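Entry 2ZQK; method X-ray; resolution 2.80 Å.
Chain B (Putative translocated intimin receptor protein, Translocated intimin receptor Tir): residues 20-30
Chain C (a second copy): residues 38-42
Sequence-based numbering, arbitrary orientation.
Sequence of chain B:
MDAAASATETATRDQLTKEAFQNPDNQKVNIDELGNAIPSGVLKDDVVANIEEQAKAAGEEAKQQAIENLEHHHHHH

Chain B (20-30) AFQNPDNQKVN
Chain C, residues 38-42: IPSGV

No hydrogen bond links the two stretches; 318 Å² of buried surface rests on apolar packing and CA-H...O contacts. Register is set where Gln B22 CA lies 4.0 Å from Gly C41 CA. There Gly C41 CA approaches Phe B21 O at 3.4 Å (139° at H), and Gln B22 CA approaches Gly C41 O at 3.5 Å (164°). Gly C41 turns the chain at phi/psi 89/-1, angles that by themselves call for glycine; an ideal CB would also sit 2.4 Å from Gln B22 O, a clash.

Pro C39 (-53/146, C-gamma exo) is the most covered residue, 95 Å². Its CB meets Pro B24 CB at 3.6 Å, and its CG meets Val B29 CG2 at 3.4 Å, with Val B29 at an off-well chi1 of 101°. Pro B24 (-55/0, C-gamma endo) points toward chain C, its CB 3.1 Å from Pro C39 O. Gln B27, in strand 27-30, also points toward chain C; chi1 -135°, chi2 t and chi3 -47° place OE1 3.8 Å from Pro C39 CB, while its amide bonds elsewhere in the structure.

Local hydrogen bonds lie within each stretch, two of them between a side chain and the backbone. Asn B26 (chi1 m) sends ND2 to Ala B20 O, 2.9 Å; Asn B23 (chi1 t) sends ND2 to Asp B25 OD2, 3.1 Å. Ser C40, chi1 p, points away, its OG accepting from Val C42 N at 3.1 Å.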

# COMPACT_ATOMS: atom_id res chain seq x y z
N ALA B 20 -3.26 21.95 -13.39
CA ALA B 20 -2.11 21.15 -13.84
C ALA B 20 -1.53 20.23 -12.77
O ALA B 20 -0.92 19.20 -13.08
CB ALA B 20 -1.03 22.07 -14.38
N PHE B 21 -1.70 20.58 -11.51
CA PHE B 21 -1.19 19.73 -10.45
C PHE B 21 -2.07 18.51 -10.32
O PHE B 21 -1.63 17.48 -9.81
CB PHE B 21 -1.21 20.44 -9.10
CG PHE B 21 0.09 21.03 -8.70
CD1 PHE B 21 0.48 22.27 -9.17
CD2 PHE B 21 0.90 20.37 -7.79
CE1 PHE B 21 1.67 22.86 -8.73
CE2 PHE B 21 2.09 20.95 -7.35
CZ PHE B 21 2.48 22.19 -7.82
N GLN B 22 -3.31 18.64 -10.77
CA GLN B 22 -4.28 17.56 -10.66
C GLN B 22 -3.95 16.40 -11.56
O GLN B 22 -4.49 15.31 -11.42
CB GLN B 22 -5.69 18.10 -10.89
CG GLN B 22 -6.05 19.09 -9.78
CD GLN B 22 -7.29 19.89 -10.06
OE1 GLN B 22 -7.51 20.37 -11.17
NE2 GLN B 22 -8.11 20.08 -9.03
N ASN B 23 -3.02 16.64 -12.47
CA ASN B 23 -2.52 15.62 -13.38
C ASN B 23 -1.12 15.37 -12.85
O ASN B 23 -0.19 16.12 -13.13
CB ASN B 23 -2.44 16.16 -14.80
CG ASN B 23 -1.83 15.17 -15.75
OD1 ASN B 23 -1.85 15.37 -16.96
ND2 ASN B 23 -1.27 14.09 -15.20
N PRO B 24 -0.96 14.30 -12.06
CA PRO B 24 0.33 13.97 -11.47
C PRO B 24 1.49 13.82 -12.47
O PRO B 24 2.63 13.55 -12.08
CB PRO B 24 0.02 12.69 -10.68
CG PRO B 24 -0.98 12.01 -11.54
CD PRO B 24 -1.87 13.15 -12.04
N ASP B 25 1.21 14.01 -13.75
CA ASP B 25 2.25 13.89 -14.76
C ASP B 25 2.99 15.19 -15.00
O ASP B 25 4.08 15.18 -15.56
CB ASP B 25 1.65 13.37 -16.07
CG ASP B 25 1.39 11.86 -16.05
OD1 ASP B 25 2.38 11.09 -16.13
OD2 ASP B 25 0.22 11.44 -15.94
N ASN B 26 2.41 16.32 -14.58
CA ASN B 26 3.07 17.63 -14.76
C ASN B 26 3.86 17.97 -13.50
O ASN B 26 4.28 19.10 -13.30
CB ASN B 26 2.05 18.76 -14.96
CG ASN B 26 1.06 18.49 -16.07
OD1 ASN B 26 1.40 17.96 -17.12
ND2 ASN B 26 -0.19 18.89 -15.84
N GLN B 27 4.07 16.97 -12.66
CA GLN B 27 4.75 17.21 -11.39
C GLN B 27 6.14 16.68 -11.26
O GLN B 27 6.38 15.50 -11.52
CB GLN B 27 3.90 16.62 -10.27
CG GLN B 27 3.76 17.53 -9.07
CD GLN B 27 2.77 16.98 -8.08
OE1 GLN B 27 1.66 16.56 -8.45
NE2 GLN B 27 3.15 16.98 -6.81
N LYS B 28 7.06 17.56 -10.85
CA LYS B 28 8.45 17.15 -10.64
C LYS B 28 8.33 16.27 -9.42
O LYS B 28 7.44 16.48 -8.59
CB LYS B 28 9.37 18.34 -10.36
CG LYS B 28 9.69 19.20 -11.59
CD LYS B 28 10.81 20.19 -11.29
CE LYS B 28 11.34 20.84 -12.56
NZ LYS B 28 12.73 21.36 -12.42
N VAL B 29 9.21 15.30 -9.30
CA VAL B 29 9.12 14.37 -8.20
C VAL B 29 10.47 14.21 -7.50
O VAL B 29 11.48 14.67 -8.01
CB VAL B 29 8.59 13.03 -8.73
CG1 VAL B 29 9.72 12.04 -8.91
CG2 VAL B 29 7.48 12.50 -7.83
N ASN B 30 10.46 13.56 -6.35
CA ASN B 30 11.67 13.33 -5.56
C ASN B 30 11.92 11.89 -5.24
O ASN B 30 11.87 11.50 -4.08
CB ASN B 30 11.61 14.10 -4.26
CG ASN B 30 12.27 15.44 -4.36
OD1 ASN B 30 11.96 16.37 -3.59
ND2 ASN B 30 13.22 15.56 -5.30
N ILE C 38 3.89 7.58 -6.00
CA ILE C 38 3.84 8.48 -7.15
C ILE C 38 2.81 9.56 -6.89
O ILE C 38 1.83 9.35 -6.18
CB ILE C 38 3.48 7.82 -8.51
CG1 ILE C 38 2.25 6.91 -8.38
CG2 ILE C 38 4.67 7.11 -9.08
CD1 ILE C 38 1.50 6.72 -9.69
N PRO C 39 3.03 10.76 -7.46
CA PRO C 39 2.06 11.82 -7.24
C PRO C 39 0.67 11.30 -7.62
O PRO C 39 0.55 10.50 -8.54
CB PRO C 39 2.57 12.92 -8.16
CG PRO C 39 4.05 12.74 -8.10
CD PRO C 39 4.19 11.24 -8.23
N SER C 40 -0.35 11.76 -6.91
CA SER C 40 -1.72 11.33 -7.15
C SER C 40 -2.55 12.44 -7.79
O SER C 40 -3.51 12.17 -8.51
CB SER C 40 -2.37 10.94 -5.83
OG SER C 40 -2.59 12.11 -5.06
N GLY C 41 -2.18 13.68 -7.51
CA GLY C 41 -2.91 14.80 -8.07
C GLY C 41 -4.07 15.23 -7.18
O GLY C 41 -4.80 16.19 -7.48
N VAL C 42 -4.24 14.51 -6.08
CA VAL C 42 -5.31 14.82 -5.14
C VAL C 42 -4.74 15.36 -3.84
O VAL C 42 -3.70 14.90 -3.38
CB VAL C 42 -6.11 13.56 -4.81
CG1 VAL C 42 -7.41 13.94 -4.10
CG2 VAL C 42 -6.36 12.77 -6.06